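Local coordinates for protein trilobed Protease (Pyrococcus furiosus, PDB 2GOP) that probably degrades peptides, with this seven-bladed, open-Velcro beta-propeller domain likely controlling which substrates reach the active site of the intact protease, at residues Ile47-Leu50 with Lys51-Ala54; Arg77-Glu80 with Glu81-Val84; Thr278-Glu282 with Gly283-Leu287; Leu316-Ala320 with Thr321-Glu325. All blocks are in the same frame, centred on the assembly; numbering follows the deposited sequence. Where two conformers were deposited one is given.

Interaction 1: Ile47-Leu50 with Lys51-Ala54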
ATOM      1  N   ILE A  47      -4.089  -3.945  30.338  1.00 41.75           N
ATOM      2  CA  ILE A  47      -5.496  -4.326  30.379  1.00 44.04           C
ATOM      3  C   ILE A  47      -6.174  -3.551  31.511  1.00 45.16           C
ATOM      4  O   ILE A  47      -5.831  -3.745  32.688  1.00 44.28           O
ATOM      5  CB  ILE A  47      -5.658  -5.845  30.645  1.00 44.29           C
ATOM      6  CG1 ILE A  47      -4.844  -6.654  29.628  1.00 43.97           C
ATOM      7  CG2 ILE A  47      -7.133  -6.252  30.610  1.00 43.42           C
ATOM      8  CD1 ILE A  47      -4.552  -8.075  30.061  1.00 45.13           C
ATOM      9  N   GLU A  48      -7.116  -2.672  31.158  1.00 45.71           N
ATOM     10  CA  GLU A  48      -7.815  -1.858  32.149  1.00 46.98           C
ATOM     11  C   GLU A  48      -9.292  -2.223  32.258  1.00 47.08           C
ATOM     12  O   GLU A  48      -9.975  -2.404  31.259  1.00 46.80           O
ATOM     13  CB  GLU A  48      -7.680  -0.363  31.832  1.00 46.90           C
ATOM     14  CG  GLU A  48      -8.466   0.525  32.811  1.00 48.61           C
ATOM     15  CD  GLU A  48      -8.166   2.004  32.676  1.00 49.46           C
ATOM     16  OE1 GLU A  48      -7.350   2.385  31.809  1.00 53.52           O
ATOM     17  OE2 GLU A  48      -8.758   2.788  33.444  1.00 46.74           O
ATOM     18  N   ASN A  49      -9.775  -2.313  33.490  1.00 48.78           N
ATOM     19  CA  ASN A  49     -11.181  -2.549  33.766  1.00 49.56           C
ATOM     20  C   ASN A  49     -11.864  -1.193  33.865  1.00 50.62           C
ATOM     21  O   ASN A  49     -11.474  -0.361  34.679  1.00 52.26           O
ATOM     22  CB  ASN A  49     -11.317  -3.331  35.076  1.00 48.61           C
ATOM     23  CG  ASN A  49     -12.752  -3.759  35.379  1.00 48.83           C
ATOM     24  OD1 ASN A  49     -13.708  -3.023  35.145  1.00 47.92           O
ATOM     25  ND2 ASN A  49     -12.898  -4.955  35.929  1.00 50.49           N
ATOM     26  N   LEU A  50     -12.874  -0.973  33.028  1.00 51.61           N
ATOM     27  CA  LEU A  50     -13.551   0.328  32.954  1.00 52.83           C
ATOM     28  C   LEU A  50     -14.378   0.685  34.199  1.00 53.86           C
ATOM     29  O   LEU A  50     -14.632   1.868  34.453  1.00 53.33           O
ATOM     30  CB  LEU A  50     -14.444   0.383  31.709  1.00 52.46           C
ATOM     31  CG  LEU A  50     -13.682   0.409  30.383  1.00 52.56           C
ATOM     32  CD1 LEU A  50     -14.578  -0.026  29.227  1.00 52.47           C
ATOM     33  CD2 LEU A  50     -13.088   1.793  30.137  1.00 51.91           C
ATOM     34  N   LYS A  51     -14.795  -0.322  34.965  1.00 55.40           N
ATOM     35  CA  LYS A  51     -15.619  -0.085  36.160  1.00 57.51           C
ATOM     36  C   LYS A  51     -14.818   0.562  37.292  1.00 57.65           C
ATOM     37  O   LYS A  51     -15.234   1.578  37.841  1.00 57.45           O
ATOM     38  CB  LYS A  51     -16.250  -1.389  36.658  1.00 59.14           C
ATOM     39  CG  LYS A  51     -17.238  -2.029  35.685  1.00 61.51           C
ATOM     40  CD  LYS A  51     -18.038  -3.147  36.364  1.00 62.26           C
ATOM     41  CE  LYS A  51     -18.719  -4.071  35.353  1.00 63.37           C
ATOM     42  NZ  LYS A  51     -19.571  -5.114  36.011  1.00 63.85           N
ATOM     43  N   ASN A  52     -13.665  -0.025  37.621  1.00 57.82           N
ATOM     44  CA  ASN A  52     -12.827   0.444  38.735  1.00 56.42           C
ATOM     45  C   ASN A  52     -11.462   1.031  38.327  1.00 55.61           C
ATOM     46  O   ASN A  52     -10.666   1.412  39.185  1.00 54.09           O
ATOM     47  CB  ASN A  52     -12.637  -0.687  39.762  1.00 55.59           C
ATOM     48  CG  ASN A  52     -12.008  -1.939  39.164  1.00 56.16           C
ATOM     49  OD1 ASN A  52     -11.729  -2.007  37.972  1.00 55.09           O
ATOM     50  ND2 ASN A  52     -11.784  -2.940  40.004  1.00 56.91           N
ATOM     51  N   ASN A  53     -11.198   1.097  37.023  1.00 56.03           N
ATOM     52  CA  ASN A  53      -9.919   1.594  36.484  1.00 55.64           C
ATOM     53  C   ASN A  53      -8.684   0.750  36.858  1.00 55.33           C
ATOM     54  O   ASN A  53      -7.542   1.186  36.661  1.00 54.67           O
ATOM     55  CB  ASN A  53      -9.701   3.067  36.864  1.00 55.77           C
ATOM     56  CG  ASN A  53     -10.822   3.968  36.376  1.00 56.75           C
ATOM     57  OD1 ASN A  53     -11.487   3.675  35.380  1.00 57.82           O
ATOM     58  ND2 ASN A  53     -11.028   5.079  37.071  1.00 56.58           N
ATOM     59  N   ALA A  54      -8.919  -0.460  37.366  1.00 54.07           N
ATOM     60  CA  ALA A  54      -7.839  -1.369  37.736  1.00 53.29           C
ATOM     61  C   ALA A  54      -7.101  -1.835  36.484  1.00 52.32           C
ATOM     62  O   ALA A  54      -7.729  -2.067  35.444  1.00 48.57           O
ATOM     63  CB  ALA A  54      -8.392  -2.569  38.514  1.00 53.65           C
TER

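Interaction 2: Arg77-Glu80 with Glu81-Val84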
ATOM      1  N   ARG A  77       4.550 -12.169  20.838  1.00 44.96           N
ATOM      2  CA  ARG A  77       5.842 -11.883  21.440  1.00 45.10           C
ATOM      3  C   ARG A  77       6.953 -12.131  20.407  1.00 45.51           C
ATOM      4  O   ARG A  77       7.016 -13.188  19.780  1.00 44.37           O
ATOM      5  CB  ARG A  77       6.034 -12.747  22.689  1.00 45.33           C
ATOM      6  CG  ARG A  77       7.290 -12.427  23.488  1.00 45.98           C
ATOM      7  CD  ARG A  77       7.212 -13.011  24.899  1.00 45.79           C
ATOM      8  NE  ARG A  77       6.306 -12.263  25.783  1.00 46.24           N
ATOM      9  CZ  ARG A  77       5.715 -12.780  26.860  1.00 43.81           C
ATOM     10  NH1 ARG A  77       5.890 -14.054  27.183  1.00 45.71           N
ATOM     11  NH2 ARG A  77       4.924 -12.026  27.612  1.00 45.21           N
ATOM     12  N   ALA A  78       7.817 -11.137  20.234  1.00 46.77           N
ATOM     13  CA  ALA A  78       8.937 -11.227  19.314  1.00 49.59           C
ATOM     14  C   ALA A  78      10.115 -11.876  20.018  1.00 52.71           C
ATOM     15  O   ALA A  78      10.472 -11.486  21.132  1.00 53.46           O
ATOM     16  CB  ALA A  78       9.327  -9.844  18.824  1.00 49.66           C
ATOM     17  N   ASN A  79      10.706 -12.872  19.366  1.00 55.90           N
ATOM     18  CA  ASN A  79      11.966 -13.453  19.801  1.00 56.07           C
ATOM     19  C   ASN A  79      13.066 -12.891  18.907  1.00 57.54           C
ATOM     20  O   ASN A  79      13.287 -13.384  17.803  1.00 58.56           O
ATOM     21  CB  ASN A  79      11.909 -14.978  19.701  1.00 56.84           C
ATOM     22  CG  ASN A  79      13.092 -15.659  20.364  1.00 57.27           C
ATOM     23  OD1 ASN A  79      14.079 -15.016  20.717  1.00 60.63           O
ATOM     24  ND2 ASN A  79      13.000 -16.973  20.529  1.00 57.17           N
ATOM     25  N   GLU A  80      13.734 -11.843  19.387  1.00 59.76           N
ATOM     26  CA  GLU A  80      14.789 -11.152  18.623  1.00 60.57           C
ATOM     27  C   GLU A  80      15.930 -12.074  18.183  1.00 61.32           C
ATOM     28  O   GLU A  80      16.511 -11.893  17.109  1.00 63.25           O
ATOM     29  CB  GLU A  80      15.393 -10.009  19.456  1.00 60.59           C
ATOM     30  CG  GLU A  80      14.534  -8.752  19.584  1.00 60.74           C
ATOM     31  CD  GLU A  80      15.350  -7.538  20.046  1.00 62.72           C
ATOM     32  OE1 GLU A  80      14.970  -6.905  21.054  1.00 67.10           O
ATOM     33  OE2 GLU A  80      16.381  -7.220  19.408  1.00 65.91           O
ATOM     34  N   GLU A  81      16.251 -13.048  19.028  1.00 61.77           N
ATOM     35  CA  GLU A  81      17.417 -13.907  18.829  1.00 61.89           C
ATOM     36  C   GLU A  81      17.147 -15.036  17.837  1.00 61.28           C
ATOM     37  O   GLU A  81      18.069 -15.522  17.177  1.00 60.56           O
ATOM     38  CB  GLU A  81      17.858 -14.484  20.176  1.00 62.96           C
ATOM     39  CG  GLU A  81      19.320 -14.885  20.243  1.00 63.98           C
ATOM     40  CD  GLU A  81      19.747 -15.284  21.641  1.00 64.33           C
ATOM     41  OE1 GLU A  81      19.145 -14.790  22.619  1.00 66.74           O
ATOM     42  OE2 GLU A  81      20.691 -16.092  21.765  1.00 68.48           O
ATOM     43  N   LYS A  82      15.885 -15.454  17.751  1.00 59.87           N
ATOM     44  CA  LYS A  82      15.459 -16.494  16.816  1.00 58.50           C
ATOM     45  C   LYS A  82      14.910 -15.926  15.511  1.00 56.69           C
ATOM     46  O   LYS A  82      14.762 -16.664  14.534  1.00 54.62           O
ATOM     47  CB  LYS A  82      14.368 -17.362  17.447  1.00 59.61           C
ATOM     48  CG  LYS A  82      14.829 -18.686  18.035  1.00 59.84           C
ATOM     49  CD  LYS A  82      13.613 -19.500  18.481  1.00 59.82           C
ATOM     50  CE  LYS A  82      13.797 -20.992  18.275  1.00 60.75           C
ATOM     51  NZ  LYS A  82      12.499 -21.711  18.418  1.00 60.82           N
ATOM     52  N   LYS A  83      14.601 -14.629  15.498  1.00 55.97           N
ATOM     53  CA  LYS A  83      13.866 -14.004  14.394  1.00 56.81           C
ATOM     54  C   LYS A  83      12.541 -14.741  14.139  1.00 55.87           C
ATOM     55  O   LYS A  83      12.245 -15.157  13.020  1.00 56.16           O
ATOM     56  CB  LYS A  83      14.709 -13.946  13.109  1.00 57.85           C
ATOM     57  CG  LYS A  83      15.881 -12.983  13.144  1.00 58.92           C
ATOM     58  CD  LYS A  83      16.471 -12.820  11.741  1.00 59.07           C
ATOM     59  CE  LYS A  83      17.700 -11.919  11.727  1.00 60.29           C
ATOM     60  NZ  LYS A  83      18.201 -11.668  10.344  1.00 58.82           N
ATOM     61  N   VAL A  84      11.761 -14.923  15.197  1.00 54.27           N
ATOM     62  CA  VAL A  84      10.425 -15.500  15.076  1.00 53.35           C
ATOM     63  C   VAL A  84       9.449 -14.715  15.924  1.00 51.60           C
ATOM     64  O   VAL A  84       9.832 -14.123  16.934  1.00 52.49           O
ATOM     65  CB  VAL A  84      10.372 -16.976  15.512  1.00 53.78           C
ATOM     66  CG1 VAL A  84      11.144 -17.850  14.534  1.00 55.50           C
ATOM     67  CG2 VAL A  84      10.889 -17.139  16.930  1.00 51.70           C
TER

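Interaction 3: Thr278-Glu282 with Gly283-Leu287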
ATOM      1  N   THR A 278     -13.343   5.328  10.148  1.00 40.07           N
ATOM      2  CA  THR A 278     -12.628   6.595  10.143  0.50 38.17           C
ATOM      3  C   THR A 278     -12.569   7.145   8.729  1.00 40.84           C
ATOM      4  O   THR A 278     -12.462   6.398   7.751  1.00 38.21           O
ATOM      5  CB  THR A 278     -11.195   6.473  10.707  0.50 38.69           C
ATOM      6  OG1 THR A 278     -10.453   5.513   9.950  0.50 30.17           O
ATOM      7  CG2 THR A 278     -11.221   6.053  12.181  0.50 37.66           C
ATOM      8  N   LEU A 279     -12.675   8.471   8.637  1.00 39.80           N
ATOM      9  CA  LEU A 279     -12.554   9.211   7.382  1.00 39.93           C
ATOM     10  C   LEU A 279     -11.405  10.199   7.493  1.00 38.88           C
ATOM     11  O   LEU A 279     -11.198  10.784   8.556  1.00 39.92           O
ATOM     12  CB  LEU A 279     -13.840   9.986   7.089  1.00 41.49           C
ATOM     13  CG  LEU A 279     -14.687   9.632   5.870  1.00 43.52           C
ATOM     14  CD1 LEU A 279     -14.812   8.146   5.610  1.00 43.26           C
ATOM     15  CD2 LEU A 279     -16.055  10.285   6.055  1.00 40.85           C
ATOM     16  N   PHE A 280     -10.662  10.362   6.396  1.00 38.79           N
ATOM     17  CA  PHE A 280      -9.629  11.387   6.264  1.00 41.38           C
ATOM     18  C   PHE A 280     -10.273  12.630   5.632  1.00 41.84           C
ATOM     19  O   PHE A 280     -10.689  12.591   4.471  1.00 39.55           O
ATOM     20  CB  PHE A 280      -8.483  10.900   5.379  1.00 42.26           C
ATOM     21  CG  PHE A 280      -7.584   9.883   6.038  1.00 44.25           C
ATOM     22  CD1 PHE A 280      -8.059   8.620   6.361  1.00 44.58           C
ATOM     23  CD2 PHE A 280      -6.261  10.184   6.308  1.00 44.32           C
ATOM     24  CE1 PHE A 280      -7.233   7.683   6.956  1.00 47.37           C
ATOM     25  CE2 PHE A 280      -5.426   9.253   6.903  1.00 45.57           C
ATOM     26  CZ  PHE A 280      -5.912   7.998   7.227  1.00 48.86           C
ATOM     27  N   GLU A 281     -10.342  13.716   6.407  1.00 42.70           N
ATOM     28  CA  GLU A 281     -11.054  14.934   6.032  1.00 43.88           C
ATOM     29  C   GLU A 281     -10.236  16.160   6.407  1.00 44.59           C
ATOM     30  O   GLU A 281     -10.096  16.460   7.594  1.00 47.18           O
ATOM     31  CB  GLU A 281     -12.364  15.041   6.812  1.00 44.06           C
ATOM     32  CG  GLU A 281     -13.385  13.994   6.526  1.00 45.10           C
ATOM     33  CD  GLU A 281     -14.607  14.149   7.411  1.00 47.95           C
ATOM     34  OE1 GLU A 281     -14.480  14.027   8.651  1.00 46.31           O
ATOM     35  OE2 GLU A 281     -15.699  14.383   6.864  1.00 52.40           O
ATOM     36  N   GLU A 282      -9.690  16.858   5.417  1.00 44.94           N
ATOM     37  CA  GLU A 282      -9.123  18.196   5.630  1.00 46.49           C
ATOM     38  C   GLU A 282      -8.070  18.268   6.744  1.00 46.69           C
ATOM     39  O   GLU A 282      -8.083  19.184   7.576  1.00 46.42           O
ATOM     40  CB  GLU A 282     -10.254  19.183   5.923  1.00 48.73           C
ATOM     41  CG  GLU A 282     -11.263  19.324   4.787  1.00 56.14           C
ATOM     42  CD  GLU A 282     -10.858  20.386   3.781  1.00 64.82           C
ATOM     43  OE1 GLU A 282      -9.792  20.232   3.140  1.00 67.97           O
ATOM     44  OE2 GLU A 282     -11.610  21.379   3.633  1.00 69.63           O
ATOM     45  N   GLY A 283      -7.155  17.304   6.755  1.00 43.85           N
ATOM     46  CA  GLY A 283      -6.070  17.297   7.721  1.00 43.78           C
ATOM     47  C   GLY A 283      -6.390  16.547   8.994  1.00 42.42           C
ATOM     48  O   GLY A 283      -5.506  16.316   9.810  1.00 40.76           O
ATOM     49  N   SER A 284      -7.651  16.154   9.161  1.00 43.45           N
ATOM     50  CA  SER A 284      -8.076  15.386  10.332  1.00 42.37           C
ATOM     51  C   SER A 284      -8.467  13.967   9.938  1.00 42.11           C
ATOM     52  O   SER A 284      -8.686  13.665   8.759  1.00 36.24           O
ATOM     53  CB  SER A 284      -9.253  16.076  11.023  1.00 43.52           C
ATOM     54  OG  SER A 284      -8.835  17.289  11.623  1.00 43.93           O
ATOM     55  N   VAL A 285      -8.512  13.100  10.945  1.00 41.33           N
ATOM     56  CA  VAL A 285      -9.000  11.741  10.793  1.00 39.54           C
ATOM     57  C   VAL A 285     -10.072  11.553  11.861  1.00 40.91           C
ATOM     58  O   VAL A 285      -9.774  11.558  13.053  1.00 42.86           O
ATOM     59  CB  VAL A 285      -7.860  10.721  10.928  1.00 41.75           C
ATOM     60  CG1 VAL A 285      -8.386   9.274  10.762  1.00 37.13           C
ATOM     61  CG2 VAL A 285      -6.750  11.036   9.909  1.00 38.32           C
ATOM     62  N   ASN A 286     -11.323  11.445  11.416  1.00 36.31           N
ATOM     63  CA  ASN A 286     -12.480  11.451  12.288  1.00 36.66           C
ATOM     64  C   ASN A 286     -13.164  10.092  12.326  1.00 37.74           C
ATOM     65  O   ASN A 286     -13.122   9.371  11.349  1.00 36.83           O
ATOM     66  CB  ASN A 286     -13.455  12.510  11.795  1.00 39.01           C
ATOM     67  CG  ASN A 286     -12.889  13.908  11.905  1.00 38.69           C
ATOM     68  OD1 ASN A 286     -12.357  14.293  12.950  1.00 38.85           O
ATOM     69  ND2 ASN A 286     -12.983  14.670  10.821  1.00 34.46           N
ATOM     70  N   LEU A 287     -13.797   9.764  13.455  1.00 39.55           N
ATOM     71  CA  LEU A 287     -14.495   8.491  13.649  1.00 36.36           C
ATOM     72  C   LEU A 287     -15.992   8.713  13.528  1.00 36.87           C
ATOM     73  O   LEU A 287     -16.546   9.615  14.188  1.00 36.78           O
ATOM     74  CB  LEU A 287     -14.204   7.938  15.049  1.00 37.76           C
ATOM     75  CG  LEU A 287     -14.053   6.442  15.371  1.00 43.82           C
ATOM     76  CD1 LEU A 287     -14.477   6.209  16.830  1.00 42.95           C
ATOM     77  CD2 LEU A 287     -14.766   5.471  14.437  1.00 40.94           C
TER

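Interaction 4: Leu316-Ala320 with Thr321-Glu325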
ATOM      1  N   LEU A 316      -7.749   5.560  20.112  1.00 39.71           N
ATOM      2  CA  LEU A 316      -6.623   6.454  20.323  1.00 42.60           C
ATOM      3  C   LEU A 316      -6.855   7.757  19.544  1.00 42.46           C
ATOM      4  O   LEU A 316      -7.181   7.723  18.348  1.00 41.71           O
ATOM      5  CB  LEU A 316      -5.316   5.787  19.874  1.00 42.26           C
ATOM      6  CG  LEU A 316      -4.823   4.591  20.696  1.00 41.88           C
ATOM      7  CD1 LEU A 316      -3.556   3.990  20.071  1.00 39.10           C
ATOM      8  CD2 LEU A 316      -4.549   5.009  22.145  1.00 40.65           C
ATOM      9  N   LYS A 317      -6.677   8.890  20.219  1.00 42.72           N
ATOM     10  CA  LYS A 317      -6.817  10.208  19.608  1.00 43.46           C
ATOM     11  C   LYS A 317      -5.561  11.066  19.811  1.00 43.41           C
ATOM     12  O   LYS A 317      -5.149  11.314  20.946  1.00 40.92           O
ATOM     13  CB  LYS A 317      -8.025  10.942  20.199  1.00 42.53           C
ATOM     14  CG  LYS A 317      -8.160  12.389  19.729  1.00 46.05           C
ATOM     15  CD  LYS A 317      -9.516  12.985  20.067  1.00 48.07           C
ATOM     16  CE  LYS A 317      -9.734  13.117  21.549  1.00 50.66           C
ATOM     17  NZ  LYS A 317     -10.850  14.069  21.872  1.00 51.15           N
ATOM     18  N   GLU A 318      -4.992  11.534  18.701  1.00 43.64           N
ATOM     19  CA  GLU A 318      -3.827  12.401  18.704  1.00 43.61           C
ATOM     20  C   GLU A 318      -4.195  13.799  18.207  1.00 42.90           C
ATOM     21  O   GLU A 318      -5.092  13.957  17.382  1.00 44.23           O
ATOM     22  CB  GLU A 318      -2.748  11.801  17.809  1.00 43.77           C
ATOM     23  CG  GLU A 318      -1.412  12.502  17.882  1.00 44.74           C
ATOM     24  CD  GLU A 318      -0.271  11.570  17.602  1.00 48.51           C
ATOM     25  OE1 GLU A 318      -0.043  10.662  18.429  1.00 51.39           O
ATOM     26  OE2 GLU A 318       0.400  11.746  16.564  1.00 54.77           O
ATOM     27  N   THR A 319      -3.501  14.810  18.725  1.00 42.33           N
ATOM     28  CA  THR A 319      -3.668  16.196  18.280  1.00 41.77           C
ATOM     29  C   THR A 319      -2.306  16.839  17.975  1.00 42.19           C
ATOM     30  O   THR A 319      -1.246  16.240  18.196  1.00 41.97           O
ATOM     31  CB  THR A 319      -4.373  17.060  19.351  1.00 41.91           C
ATOM     32  OG1 THR A 319      -3.510  17.226  20.477  1.00 42.13           O
ATOM     33  CG2 THR A 319      -5.676  16.426  19.801  1.00 41.93           C
ATOM     34  N   ALA A 320      -2.338  18.071  17.483  1.00 42.50           N
ATOM     35  CA  ALA A 320      -1.115  18.839  17.245  1.00 44.24           C
ATOM     36  C   ALA A 320      -0.250  18.985  18.510  1.00 45.81           C
ATOM     37  O   ALA A 320       0.980  18.994  18.430  1.00 47.89           O
ATOM     38  CB  ALA A 320      -1.461  20.220  16.671  1.00 42.87           C
ATOM     39  N   THR A 321      -0.889  19.097  19.674  1.00 46.24           N
ATOM     40  CA  THR A 321      -0.169  19.381  20.923  1.00 46.92           C
ATOM     41  C   THR A 321      -0.071  18.196  21.881  1.00 48.82           C
ATOM     42  O   THR A 321       0.624  18.283  22.898  1.00 50.47           O
ATOM     43  CB  THR A 321      -0.832  20.541  21.682  1.00 46.29           C
ATOM     44  OG1 THR A 321      -2.228  20.262  21.850  1.00 48.27           O
ATOM     45  CG2 THR A 321      -0.665  21.844  20.912  1.00 44.18           C
ATOM     46  N   ARG A 322      -0.764  17.102  21.570  1.00 48.35           N
ATOM     47  CA  ARG A 322      -0.806  15.950  22.453  1.00 47.21           C
ATOM     48  C   ARG A 322      -0.621  14.656  21.678  1.00 47.01           C
ATOM     49  O   ARG A 322      -1.368  14.378  20.746  1.00 47.18           O
ATOM     50  CB  ARG A 322      -2.149  15.901  23.179  1.00 48.92           C
ATOM     51  CG  ARG A 322      -2.332  16.955  24.236  1.00 50.55           C
ATOM     52  CD  ARG A 322      -1.534  16.610  25.481  1.00 56.42           C
ATOM     53  NE  ARG A 322      -1.740  17.595  26.538  1.00 56.71           N
ATOM     54  CZ  ARG A 322      -1.147  18.785  26.595  1.00 60.12           C
ATOM     55  NH1 ARG A 322      -0.278  19.162  25.659  1.00 58.99           N
ATOM     56  NH2 ARG A 322      -1.424  19.600  27.609  1.00 61.02           N
ATOM     57  N   LEU A 323       0.369  13.864  22.074  1.00 45.43           N
ATOM     58  CA  LEU A 323       0.487  12.504  21.579  1.00 45.18           C
ATOM     59  C   LEU A 323      -0.798  11.747  21.882  1.00 42.93           C
ATOM     60  O   LEU A 323      -1.530  12.082  22.811  1.00 42.62           O
ATOM     61  CB  LEU A 323       1.674  11.775  22.223  1.00 46.09           C
ATOM     62  CG  LEU A 323       3.053  11.979  21.602  1.00 46.92           C
ATOM     63  CD1 LEU A 323       4.111  11.303  22.464  1.00 46.38           C
ATOM     64  CD2 LEU A 323       3.074  11.439  20.174  1.00 44.78           C
ATOM     65  N   ARG A 324      -1.072  10.730  21.084  1.00 43.16           N
ATOM     66  CA  ARG A 324      -2.254   9.903  21.279  1.00 43.93           C
ATOM     67  C   ARG A 324      -2.399   9.382  22.713  1.00 43.88           C
ATOM     68  O   ARG A 324      -1.423   8.963  23.341  1.00 43.14           O
ATOM     69  CB  ARG A 324      -2.274   8.738  20.288  1.00 44.65           C
ATOM     70  CG  ARG A 324      -1.045   7.848  20.330  1.00 47.06           C
ATOM     71  CD  ARG A 324      -0.778   7.191  18.991  1.00 48.31           C
ATOM     72  NE  ARG A 324       0.506   6.488  18.979  1.00 48.31           N
ATOM     73  CZ  ARG A 324       1.681   7.031  18.669  1.00 49.40           C
ATOM     74  NH1 ARG A 324       1.793   8.308  18.334  1.00 49.70           N
ATOM     75  NH2 ARG A 324       2.766   6.275  18.690  1.00 51.31           N
ATOM     76  N   GLU A 325      -3.632   9.450  23.209  1.00 42.76           N
ATOM     77  CA  GLU A 325      -4.046   8.837  24.472  1.00 42.90           C
ATOM     78  C   GLU A 325      -5.326   8.029  24.204  1.00 41.92           C
ATOM     79  O   GLU A 325      -5.942   8.164  23.146  1.00 38.93           O
ATOM     80  CB  GLU A 325      -4.328   9.908  25.523  1.00 43.60           C
ATOM     81  CG  GLU A 325      -3.122  10.772  25.927  1.00 42.39           C
ATOM     82  CD  GLU A 325      -2.134  10.070  26.855  1.00 42.84           C
ATOM     83  OE1 GLU A 325      -2.443   8.977  27.380  1.00 40.40           O
ATOM     84  OE2 GLU A 325      -1.034  10.628  27.063  1.00 39.80           O
TER
HETATM   85  O   HOH W   1      -4.035  12.911  22.760  1.00 56.88           O

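Interaction 1: Ile47-Leu50 with Lys51-Ala54
Three asparagines shape the bend between Asn49 and Ala54, and two of them turn their amide oxygens back onto backbone N-H groups of the same turn. Asn49 OD1 takes the N-H of Lys51 at 2.9 Å, its CG lying anti to the backbone N (chi1 -174°), which sets the amide beside its own carbonyl carbon, facing the N-H two residues on; the donor is only slightly tilted from the carbonyl plane. Asn52 OD1 receives Ala54 N at 3.3 Å, closing an Asx turn in which the donor sits well above the amide plane. The two side chains cross at about a right angle, and Asn52 OD1 comes within 3.2 Å of Asn49 CB. Asn49 N gives a straight bond to Ala54 O at 2.8 Å, while Asn53 N to Asn49 O, also 2.8 Å, is bent and weak. Asn53 has positive phi (64°), a conformation asparagine tolerates better than most residues, and this brings the chain round from strand 40-49 into strand 55-59, the outer hairpin of the first propeller blade. Glu48 runs alongside Asn53 and has a long, weak ion pair with Arg55. An alanine in place of Asn49 would probably leave the N-H of Lys51 without this acceptor and take away the amide that crosses that of Asn52. Side-chain amides thus supplement one strong main-chain bond, a chemistry suited to a loop whose Lys51-Asn53 part is exposed.

Interaction 2: Arg77-Glu80 with Glu81-Val84
Arg77 lies on the strand leading into a propeller-blade hairpin closed by a G1 beta bulge. Its long side chain leads away from the turn: the guanidinium bonds to the carbonyls of Glu59 and Asn60 and makes a cation-pi contact with Trp88. Ala78 follows, small and exposed. Asn79 does most of the work. Its N-H gives a nearly straight bond to Val84 O at 2.9 Å, and its carbonyl O receives weak bonds from Lys82 N and Val84 N; Lys83 and Val84 together face this one residue, which defines the bulge. Lys83 supplies the positive phi (55°) that glycine usually provides at such a position, and it packs on Asp148 of the second subunit. With CG anti to the backbone N (chi1 -170°), the Asn79 amide swings over the bend, where OD1 takes two long, weak bonds from Glu81 N and Lys82 N. Asn79 CB also touches Val84 CG2 at 3.7 Å, a fitting use of a beta-branched residue where the strand resumes. Glu80 comes next, exposed as a charged residue at a turn can be, and its backbone carries the chain over to Glu81. Across the bend it makes, the aliphatic part of Lys82, whose ammonium group continues to a salt bridge with Glu102, lies against the Asn79 amide, with Lys82 CD 3.3 Å from Asn79 ND2.

Interaction 3: Thr278-Glu282 with Gly283-Leu287
Glu281 and Ser284 face each other across a type I' turn and exchange main-chain bonds, Glu281 N to Ser284 O and Ser284 N to Glu281 O, both 2.9 Å. A second reciprocal pair, Leu279 N to Asn286 O and Asn286 N to Leu279 O, has the same spacing two residues further along each strand. Glu282 and Gly283 form the corner; with phi of 91° at Gly283, any side chain there would collide with the carbonyl O of Glu282. Glu281 CG lies anti to its carbonyl carbon (chi1 -65°) and the extended chain crosses Asn286 at about a right angle, carrying OE1 to ND2 at 2.7 Å; ND2 meets it on the anti side of the carboxylate, and Tyr288 OH bonds to it too. Ser284 OG is bonded to Gly300 O. Val285 CG2 rests over the Phe280 ring, 3.9 Å from its centroid. A leucine in place of Glu281 would probably leave Asn286 ND2 and Tyr288 OH without their common partner. Near the turn, then, the buried Asn286 amide spends its ND2 on Glu281 and its OD1 on Gly300 N, so its polar atoms have partners, while Phe280 and Val285 present carbon to Met240 of the second subunit.

Interaction 4: Leu316-Ala320 with Thr321-Glu325
Glu318 OE1 is gripped twice by Arg324: by the backbone N at 2.8 Å and by the guanidinium NH1 at 3.0 Å, the latter a salt bridge. The two donors use different sides of the oxygen. NH1 meets the syn lone pair, with the oxygen near the guanidinium plane, whereas the backbone N arrives on the anti side. Arg324 sets CG between its backbone N and carbonyl carbon (chi1 56°), which folds the chain alongside Glu318 and brings NH1 back to the same carboxylate that holds its own main chain. A residue with both reach and several N-H groups suits this place, since NE goes on to bond Leu17 O. The contact forms the turn between strands 313-318 and 325-329 of the last propeller blade, and it lies where that blade meets the first: Leu316 packs on Leu17, and Leu323 on Tyr16, of strand 16-23. In this open-Velcro propeller the last blade draws all four of its strands from the C-terminal part of the chain, and these contacts with Tyr16 and Leu17 probably help hold it to the first. Lys317 and Glu325 pair in antiparallel fashion, Lys317 N to Glu325 O measuring 3.1 Å and the return bond weak. Next to this pair a water donates to both Lys317 O (2.7 Å) and Leu323 O (2.6 Å), linking the two carbonyls. At the tip, Thr319 N makes a straight bond to Arg322 O at 3.0 Å, while Thr319 OG1, turned into the bend, accepts weak bonds from Thr321 N and Arg322 N.

From the N terminus the four contacts come in series, each closing its own short hairpin; none encloses or crosses another. Interaction 1 joins the third and fourth strands of the first blade. Interactions 2, 3 and 4 each join the second and third strands of a blade: the second, the sixth and the seventh. Interactions 3 and 4 belong to adjoining blades, with centres about 14 Å apart, while interactions 2 and 3 are the most widely separated, about 36 Å between centres. Interactions 1 and 4 flank the open seam of the ring, their nearest atoms about 9 Å apart, because the last blade lies against the first.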